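Local coordinates for protein CDA peptide synthetase I (Streptomyces coelicolor, PDB 5DU9) that is a nonribosomal peptide synthetase, represented by its condensation domain, an alpha/beta domain of a multidomain assembly line, at residues 38-44 and 373-378; 151-155 and 169-173. The protein carries 1 engineered substitution. All coordinates share one frame; numbering follows the deposited sequence.

How the interactions relate
After helix 14-24 the chain forms strand 33-40, whose end and following turn make up residues 38-44; their partner in interaction 1 arrives 329 residues later at 373-378. Nested inside that loop, interaction 2 closes a short one, strand 149-157 running through a connection into helix 163-182, which packs back on it. Strands 33-40 and 149-157 are neighbours in one six-stranded sheet, so both contacts share one layer, with centres about 11 Å apart. They meet: Leu38 N lies 2.8 Å from Tyr152 O, a probable hydrogen bond, and Leu38 CD1 packs on Tyr170 CD1. Interaction 1 ties the late hairpin turn to the end of strand 33-40; interaction 2 lays helix 163-182 on strand 149-157.

Interaction 1: residues 38-44 and 373-378; sequences LEIDGPL and VDFGGP
The Phe375 ring carries Leu44 CD1 over the centre of one face, a CH-pi contact 4.3 Å from the ring centroid and only 10° off the normal. At its edge, Leu38 CD1 lies near the ring plane, 3.8 Å from Phe375 CZ. Ile40 CD1 comes in obliquely, 3.9 Å from Phe375 CE2, and helix 163-182 adds Ala174 to the surroundings of the ring. The site is a hairpin turn at the edge of the six-stranded sheet: strand 379-384 pairs antiparallel with 33-40, strand 373-374 pairs antiparallel with 379-384 as the outermost strand, and residues 375-378 form the turn between them, consistent with the crossover element called the latch in condensation domains. Phe375 has CG anti to its carbonyl carbon (chi1 -73°), which sends the ring toward Leu38, Ile40 and Leu44. The second methyl of Leu44, CD2, rests 3.6 Å from Phe375 CB, so the leucine spans both the ring and its stem. The Pro378 ring packs against residues 40-44. Its CB lies 3.8 Å from Ile40 CG2, and its CG meets Pro43 O at 3.4 Å. The hairpin is shaped from within by a backbone bond from Phe375 N to Pro378 O and by an Asx turn, in which Asp374 OD1 accepts Gly376 N from well above the carboxylate plane. At the solvent-facing end, Asp41 OD1 accepts the backbone N of Val379, while a water donates to Asp41 OD2 at 2.6 Å and to Gly377 O at 3.0 Å.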
ATOM      1  N   LEU A  38       0.377  -1.503 -13.902  1.00 18.79           N
ATOM      2  CA  LEU A  38      -0.109  -2.761 -14.454  1.00 17.03           C
ATOM      3  C   LEU A  38       0.816  -3.216 -15.565  1.00 23.01           C
ATOM      4  O   LEU A  38       1.087  -2.461 -16.496  1.00 18.73           O
ATOM      5  CB  LEU A  38      -1.528  -2.622 -15.016  1.00 19.52           C
ATOM      6  CG  LEU A  38      -2.698  -2.314 -14.088  1.00 18.82           C
ATOM      7  CD1 LEU A  38      -3.968  -2.220 -14.915  1.00 26.64           C
ATOM      8  CD2 LEU A  38      -2.845  -3.364 -12.996  1.00 23.61           C
ATOM      9  N   GLU A  39       1.301  -4.448 -15.463  1.00 20.14           N
ATOM     10  CA  GLU A  39       2.024  -5.069 -16.555  1.00 21.43           C
ATOM     11  C   GLU A  39       1.004  -5.763 -17.441  1.00 28.32           C
ATOM     12  O   GLU A  39       0.335  -6.699 -17.007  1.00 26.04           O
ATOM     13  CB  GLU A  39       3.069  -6.046 -16.024  1.00 22.70           C
ATOM     14  CG  GLU A  39       4.150  -5.364 -15.199  1.00 26.46           C
ATOM     15  CD  GLU A  39       5.147  -6.339 -14.605  1.00 36.90           C
ATOM     16  OE1 GLU A  39       4.788  -7.520 -14.413  1.00 44.82           O
ATOM     17  OE2 GLU A  39       6.294  -5.923 -14.333  1.00 42.06           O
ATOM     18  N   ILE A  40       0.882  -5.288 -18.678  1.00 25.39           N
ATOM     19  CA  ILE A  40      -0.193  -5.705 -19.570  1.00 27.53           C
ATOM     20  C   ILE A  40       0.389  -6.484 -20.749  1.00 27.70           C
ATOM     21  O   ILE A  40       1.331  -6.032 -21.396  1.00 25.37           O
ATOM     22  CB  ILE A  40      -1.004  -4.479 -20.047  1.00 24.83           C
ATOM     23  CG1 ILE A  40      -1.636  -3.782 -18.835  1.00 27.50           C
ATOM     24  CG2 ILE A  40      -2.086  -4.888 -21.035  1.00 30.13           C
ATOM     25  CD1 ILE A  40      -1.982  -2.325 -19.053  1.00 25.93           C
ATOM     26  N   ASP A  41      -0.179  -7.658 -21.015  1.00 25.30           N
ATOM     27  CA  ASP A  41       0.457  -8.642 -21.888  1.00 29.90           C
ATOM     28  C   ASP A  41       0.042  -8.544 -23.357  1.00 37.30           C
ATOM     29  O   ASP A  41       0.392  -9.412 -24.156  1.00 40.10           O
ATOM     30  CB  ASP A  41       0.164 -10.057 -21.368  1.00 32.70           C
ATOM     31  CG  ASP A  41      -1.313 -10.418 -21.433  1.00 40.43           C
ATOM     32  OD1 ASP A  41      -2.144  -9.536 -21.732  1.00 36.30           O
ATOM     33  OD2 ASP A  41      -1.645 -11.596 -21.174  1.00 42.64           O
ATOM     34  N   GLY A  42      -0.696  -7.498 -23.713  1.00 32.24           N
ATOM     35  CA  GLY A  42      -1.145  -7.327 -25.085  1.00 30.14           C
ATOM     36  C   GLY A  42      -1.428  -5.878 -25.424  1.00 30.61           C
ATOM     37  O   GLY A  42      -1.501  -5.035 -24.528  1.00 28.37           O
ATOM     38  N   PRO A  43      -1.601  -5.582 -26.721  1.00 36.47           N
ATOM     39  CA  PRO A  43      -1.760  -4.199 -27.184  1.00 40.74           C
ATOM     40  C   PRO A  43      -3.047  -3.522 -26.714  1.00 37.60           C
ATOM     41  O   PRO A  43      -4.112  -4.142 -26.689  1.00 37.81           O
ATOM     42  CB  PRO A  43      -1.750  -4.336 -28.713  1.00 37.94           C
ATOM     43  CG  PRO A  43      -2.148  -5.739 -28.980  1.00 53.54           C
ATOM     44  CD  PRO A  43      -1.613  -6.543 -27.837  1.00 44.14           C
ATOM     45  N   LEU A  44      -2.920  -2.253 -26.338  1.00 34.39           N
ATOM     46  CA  LEU A  44      -4.060  -1.405 -26.013  1.00 32.18           C
ATOM     47  C   LEU A  44      -4.104  -0.204 -26.953  1.00 38.51           C
ATOM     48  O   LEU A  44      -3.071   0.239 -27.459  1.00 42.57           O
ATOM     49  CB  LEU A  44      -3.987  -0.925 -24.563  1.00 35.11           C
ATOM     50  CG  LEU A  44      -4.045  -1.995 -23.472  1.00 33.96           C
ATOM     51  CD1 LEU A  44      -3.885  -1.348 -22.111  1.00 31.60           C
ATOM     52  CD2 LEU A  44      -5.344  -2.783 -23.535  1.00 31.29           C
ATOM     53  N   VAL A 373      -6.431  -7.743 -14.242  1.00 21.11           N
ATOM     54  CA  VAL A 373      -7.311  -6.734 -14.811  1.00 25.79           C
ATOM     55  C   VAL A 373      -7.564  -7.029 -16.287  1.00 23.69           C
ATOM     56  O   VAL A 373      -6.628  -7.130 -17.077  1.00 26.52           O
ATOM     57  CB  VAL A 373      -6.711  -5.319 -14.636  1.00 20.68           C
ATOM     58  CG1 VAL A 373      -7.574  -4.266 -15.307  1.00 25.57           C
ATOM     59  CG2 VAL A 373      -6.551  -4.998 -13.157  1.00 25.23           C
ATOM     60  N   ASP A 374      -8.836  -7.157 -16.652  1.00 25.84           N
ATOM     61  CA  ASP A 374      -9.215  -7.604 -17.991  1.00 29.62           C
ATOM     62  C   ASP A 374      -9.537  -6.437 -18.921  1.00 28.91           C
ATOM     63  O   ASP A 374     -10.549  -5.757 -18.754  1.00 29.21           O
ATOM     64  CB  ASP A 374     -10.420  -8.546 -17.904  1.00 36.23           C
ATOM     65  CG  ASP A 374     -10.794  -9.147 -19.247  1.00 43.08           C
ATOM     66  OD1 ASP A 374      -9.937  -9.174 -20.156  1.00 41.33           O
ATOM     67  OD2 ASP A 374     -11.949  -9.599 -19.393  1.00 60.21           O
ATOM     68  N   PHE A 375      -8.678  -6.218 -19.913  1.00 28.89           N
ATOM     69  CA  PHE A 375      -8.885  -5.151 -20.883  1.00 27.18           C
ATOM     70  C   PHE A 375      -9.556  -5.671 -22.155  1.00 32.03           C
ATOM     71  O   PHE A 375      -9.499  -5.031 -23.205  1.00 36.73           O
ATOM     72  CB  PHE A 375      -7.553  -4.477 -21.220  1.00 29.42           C
ATOM     73  CG  PHE A 375      -7.024  -3.611 -20.115  1.00 25.50           C
ATOM     74  CD1 PHE A 375      -7.460  -2.305 -19.978  1.00 25.70           C
ATOM     75  CD2 PHE A 375      -6.096  -4.104 -19.211  1.00 26.35           C
ATOM     76  CE1 PHE A 375      -6.979  -1.501 -18.957  1.00 24.69           C
ATOM     77  CE2 PHE A 375      -5.614  -3.306 -18.188  1.00 29.56           C
ATOM     78  CZ  PHE A 375      -6.058  -2.003 -18.065  1.00 22.90           C
ATOM     79  N   GLY A 376     -10.197  -6.832 -22.052  1.00 32.95           N
ATOM     80  CA  GLY A 376     -10.922  -7.411 -23.171  1.00 39.08           C
ATOM     81  C   GLY A 376     -10.006  -8.195 -24.089  1.00 43.20           C
ATOM     82  O   GLY A 376     -10.078  -8.074 -25.313  1.00 50.27           O
ATOM     83  N   GLY A 377      -9.147  -9.010 -23.486  1.00 38.61           N
ATOM     84  CA  GLY A 377      -8.135  -9.757 -24.208  1.00 42.31           C
ATOM     85  C   GLY A 377      -6.813  -9.604 -23.483  1.00 33.74           C
ATOM     86  O   GLY A 377      -6.363 -10.531 -22.807  1.00 36.76           O
ATOM     87  N   PRO A 378      -6.185  -8.424 -23.610  1.00 35.14           N
ATOM     88  CA  PRO A 378      -5.012  -8.120 -22.786  1.00 31.43           C
ATOM     89  C   PRO A 378      -5.360  -8.158 -21.304  1.00 30.71           C
ATOM     90  O   PRO A 378      -6.455  -7.742 -20.923  1.00 34.87           O
ATOM     91  CB  PRO A 378      -4.624  -6.703 -23.220  1.00 33.70           C
ATOM     92  CG  PRO A 378      -5.244  -6.522 -24.553  1.00 38.00           C
ATOM     93  CD  PRO A 378      -6.506  -7.323 -24.533  1.00 45.94           C
TER
HETATM   94  O   HOH W   1      -4.024 -12.269 -21.947  1.00 38.83           O

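Interaction 2: residues 151-155 and 169-173; sequences LYYLG and FYERL
Leu173 and Tyr152 meet in a CH-pi contact: Leu173 CD2 sits over one face of the Tyr152 ring, 4.0 Å from its centroid and 25° off the normal. The methyl is displaced toward the rim, on the side of Tyr152 CE2. A second methyl-on-ring approach comes from the strand, where Leu154 CD1 lies over a face of Phe169, again toward its rim, and the sister methyl CD2 touches Phe169 CD2 at 3.7 Å.

Edge contacts join the aromatic groups. Tyr152 CD1 reaches the edge of the Tyr170 ring, 3.9 Å from Tyr170 CE1, and Tyr152 OH lies at the edge of Phe169, 3.7 Å from Phe169 CZ. With CG anti to the backbone N (chi1 -171°), Tyr152 projects from the strand among Phe169, Tyr170 and Leu173. This is helix-on-sheet packing in the alpha/beta fold of condensation domains: helix 163-182 lies on the sheet that contains strand 149-157, the two segment axes approaching to 11.6 Å with their directions 131° apart. The signature HHxxxDG runs from the end of the strand, through the connection, to the first residue of the helix; its second histidine, His158, lines the ligand pocket.

The polar ends of the tyrosines are satisfied by neighbouring strands. Tyr152 OH is hydrogen-bonded to His140 ND1, whose ring also meets that of Phe169, and Tyr170 OH is hydrogen-bonded to Ser36 OG on strand 33-40. The Tyr170 hydroxyl also lies against strand 149-157, with OH 3.3 Å from Leu154 CB.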
ATOM      1  N   LEU A 151       2.683  -1.171 -20.232  1.00 20.26           N
ATOM      2  CA  LEU A 151       2.752  -0.892 -18.809  1.00 23.30           C
ATOM      3  C   LEU A 151       1.933   0.357 -18.538  1.00 20.10           C
ATOM      4  O   LEU A 151       2.159   1.391 -19.166  1.00 21.01           O
ATOM      5  CB  LEU A 151       4.206  -0.708 -18.358  1.00 25.22           C
ATOM      6  CG  LEU A 151       4.473  -0.620 -16.854  1.00 31.99           C
ATOM      7  CD1 LEU A 151       5.871  -1.125 -16.542  1.00 43.26           C
ATOM      8  CD2 LEU A 151       4.309   0.807 -16.346  1.00 28.34           C
ATOM      9  N   TYR A 152       0.971   0.251 -17.626  1.00 18.17           N
ATOM     10  CA  TYR A 152       0.182   1.405 -17.209  1.00 20.32           C
ATOM     11  C   TYR A 152       0.655   1.866 -15.845  1.00 20.02           C
ATOM     12  O   TYR A 152       0.559   1.116 -14.877  1.00 17.72           O
ATOM     13  CB  TYR A 152      -1.313   1.076 -17.154  1.00 18.41           C
ATOM     14  CG  TYR A 152      -2.175   2.302 -16.941  1.00 18.90           C
ATOM     15  CD1 TYR A 152      -2.254   2.921 -15.697  1.00 21.99           C
ATOM     16  CD2 TYR A 152      -2.894   2.856 -17.992  1.00 25.26           C
ATOM     17  CE1 TYR A 152      -3.028   4.051 -15.508  1.00 17.31           C
ATOM     18  CE2 TYR A 152      -3.674   3.979 -17.809  1.00 23.62           C
ATOM     19  CZ  TYR A 152      -3.736   4.573 -16.566  1.00 22.97           C
ATOM     20  OH  TYR A 152      -4.507   5.696 -16.386  1.00 21.16           O
ATOM     21  N   TYR A 153       1.148   3.100 -15.774  1.00 16.67           N
ATOM     22  CA  TYR A 153       1.618   3.684 -14.522  1.00 16.77           C
ATOM     23  C   TYR A 153       0.578   4.600 -13.905  1.00 14.40           C
ATOM     24  O   TYR A 153       0.073   5.514 -14.552  1.00 15.96           O
ATOM     25  CB  TYR A 153       2.914   4.464 -14.755  1.00 17.79           C
ATOM     26  CG  TYR A 153       3.306   5.407 -13.627  1.00 15.27           C
ATOM     27  CD1 TYR A 153       3.743   4.921 -12.401  1.00 17.58           C
ATOM     28  CD2 TYR A 153       3.267   6.782 -13.807  1.00 20.43           C
ATOM     29  CE1 TYR A 153       4.114   5.781 -11.380  1.00 15.55           C
ATOM     30  CE2 TYR A 153       3.638   7.651 -12.792  1.00 19.33           C
ATOM     31  CZ  TYR A 153       4.066   7.145 -11.585  1.00 19.13           C
ATOM     32  OH  TYR A 153       4.438   8.016 -10.581  1.00 19.71           O
ATOM     33  N   LEU A 154       0.279   4.338 -12.638  1.00 15.54           N
ATOM     34  CA  LEU A 154      -0.598   5.179 -11.839  1.00 13.56           C
ATOM     35  C   LEU A 154       0.208   5.812 -10.718  1.00 13.37           C
ATOM     36  O   LEU A 154       0.568   5.145  -9.745  1.00 15.50           O
ATOM     37  CB  LEU A 154      -1.760   4.366 -11.264  1.00 14.06           C
ATOM     38  CG  LEU A 154      -2.655   5.087 -10.249  1.00 17.25           C
ATOM     39  CD1 LEU A 154      -3.366   6.267 -10.883  1.00 16.74           C
ATOM     40  CD2 LEU A 154      -3.656   4.118  -9.638  1.00 19.73           C
ATOM     41  N   GLY A 155       0.504   7.099 -10.875  1.00 12.57           N
ATOM     42  CA  GLY A 155       1.182   7.866  -9.850  1.00 15.31           C
ATOM     43  C   GLY A 155       0.148   8.715  -9.149  1.00 14.24           C
ATOM     44  O   GLY A 155      -0.736   9.273  -9.794  1.00 14.23           O
ATOM     45  N   PHE A 169      -9.585   1.669  -8.905  1.00 15.75           N
ATOM     46  CA  PHE A 169      -9.341   2.461 -10.101  1.00 16.14           C
ATOM     47  C   PHE A 169      -9.094   1.585 -11.327  1.00 17.67           C
ATOM     48  O   PHE A 169      -9.725   1.772 -12.368  1.00 20.38           O
ATOM     49  CB  PHE A 169      -8.146   3.393  -9.898  1.00 15.24           C
ATOM     50  CG  PHE A 169      -7.652   4.014 -11.172  1.00 17.41           C
ATOM     51  CD1 PHE A 169      -8.281   5.124 -11.700  1.00 17.95           C
ATOM     52  CD2 PHE A 169      -6.575   3.472 -11.853  1.00 17.59           C
ATOM     53  CE1 PHE A 169      -7.839   5.691 -12.881  1.00 19.13           C
ATOM     54  CE2 PHE A 169      -6.127   4.034 -13.035  1.00 19.30           C
ATOM     55  CZ  PHE A 169      -6.759   5.146 -13.547  1.00 15.02           C
ATOM     56  N   TYR A 170      -8.170   0.635 -11.205  1.00 15.95           N
ATOM     57  CA  TYR A 170      -7.776  -0.193 -12.344  1.00 19.26           C
ATOM     58  C   TYR A 170      -8.958  -0.985 -12.895  1.00 20.47           C
ATOM     59  O   TYR A 170      -9.140  -1.082 -14.108  1.00 22.24           O
ATOM     60  CB  TYR A 170      -6.660  -1.159 -11.950  1.00 16.95           C
ATOM     61  CG  TYR A 170      -5.286  -0.552 -11.785  1.00 17.77           C
ATOM     62  CD1 TYR A 170      -4.773   0.341 -12.716  1.00 16.77           C
ATOM     63  CD2 TYR A 170      -4.492  -0.898 -10.703  1.00 15.61           C
ATOM     64  CE1 TYR A 170      -3.507   0.882 -12.565  1.00 16.46           C
ATOM     65  CE2 TYR A 170      -3.233  -0.371 -10.545  1.00 14.08           C
ATOM     66  CZ  TYR A 170      -2.741   0.517 -11.480  1.00 16.70           C
ATOM     67  OH  TYR A 170      -1.482   1.048 -11.317  1.00 18.23           O
ATOM     68  N   GLU A 171      -9.757  -1.557 -11.999  1.00 18.44           N
ATOM     69  CA  GLU A 171     -10.913  -2.341 -12.413  1.00 20.35           C
ATOM     70  C   GLU A 171     -11.913  -1.480 -13.176  1.00 20.16           C
ATOM     71  O   GLU A 171     -12.462  -1.909 -14.188  1.00 22.75           O
ATOM     72  CB  GLU A 171     -11.597  -2.986 -11.204  1.00 22.63           C
ATOM     73  CG  GLU A 171     -10.807  -4.126 -10.579  1.00 30.43           C
ATOM     74  CD  GLU A 171     -11.675  -5.101  -9.805  1.00 50.62           C
ATOM     75  OE1 GLU A 171     -12.824  -4.746  -9.466  1.00 48.62           O
ATOM     76  OE2 GLU A 171     -11.205  -6.227  -9.534  1.00 54.49           O
ATOM     77  N   ARG A 172     -12.150  -0.266 -12.689  1.00 19.52           N
ATOM     78  CA  ARG A 172     -13.092   0.637 -13.347  1.00 22.91           C
ATOM     79  C   ARG A 172     -12.556   1.074 -14.709  1.00 22.61           C
ATOM     80  O   ARG A 172     -13.300   1.126 -15.694  1.00 24.49           O
ATOM     81  CB  ARG A 172     -13.373   1.860 -12.471  1.00 21.94           C
ATOM     82  CG  ARG A 172     -14.233   2.928 -13.135  1.00 21.38           C
ATOM     83  CD  ARG A 172     -15.566   2.372 -13.608  1.00 23.55           C
ATOM     84  NE  ARG A 172     -16.411   3.405 -14.202  1.00 25.10           N
ATOM     85  CZ  ARG A 172     -17.518   3.159 -14.898  1.00 27.40           C
ATOM     86  NH1 ARG A 172     -17.919   1.912 -15.101  1.00 29.75           N
ATOM     87  NH2 ARG A 172     -18.220   4.164 -15.402  1.00 29.37           N
ATOM     88  N   LEU A 173     -11.267   1.391 -14.756  1.00 19.94           N
ATOM     89  CA  LEU A 173     -10.624   1.805 -15.999  1.00 20.18           C
ATOM     90  C   LEU A 173     -10.801   0.746 -17.075  1.00 21.63           C
ATOM     91  O   LEU A 173     -11.176   1.052 -18.210  1.00 24.38           O
ATOM     92  CB  LEU A 173      -9.135   2.069 -15.774  1.00 20.80           C
ATOM     93  CG  LEU A 173      -8.340   2.493 -17.011  1.00 23.41           C
ATOM     94  CD1 LEU A 173      -8.752   3.884 -17.457  1.00 23.09           C
ATOM     95  CD2 LEU A 173      -6.846   2.437 -16.738  1.00 24.22           C
TER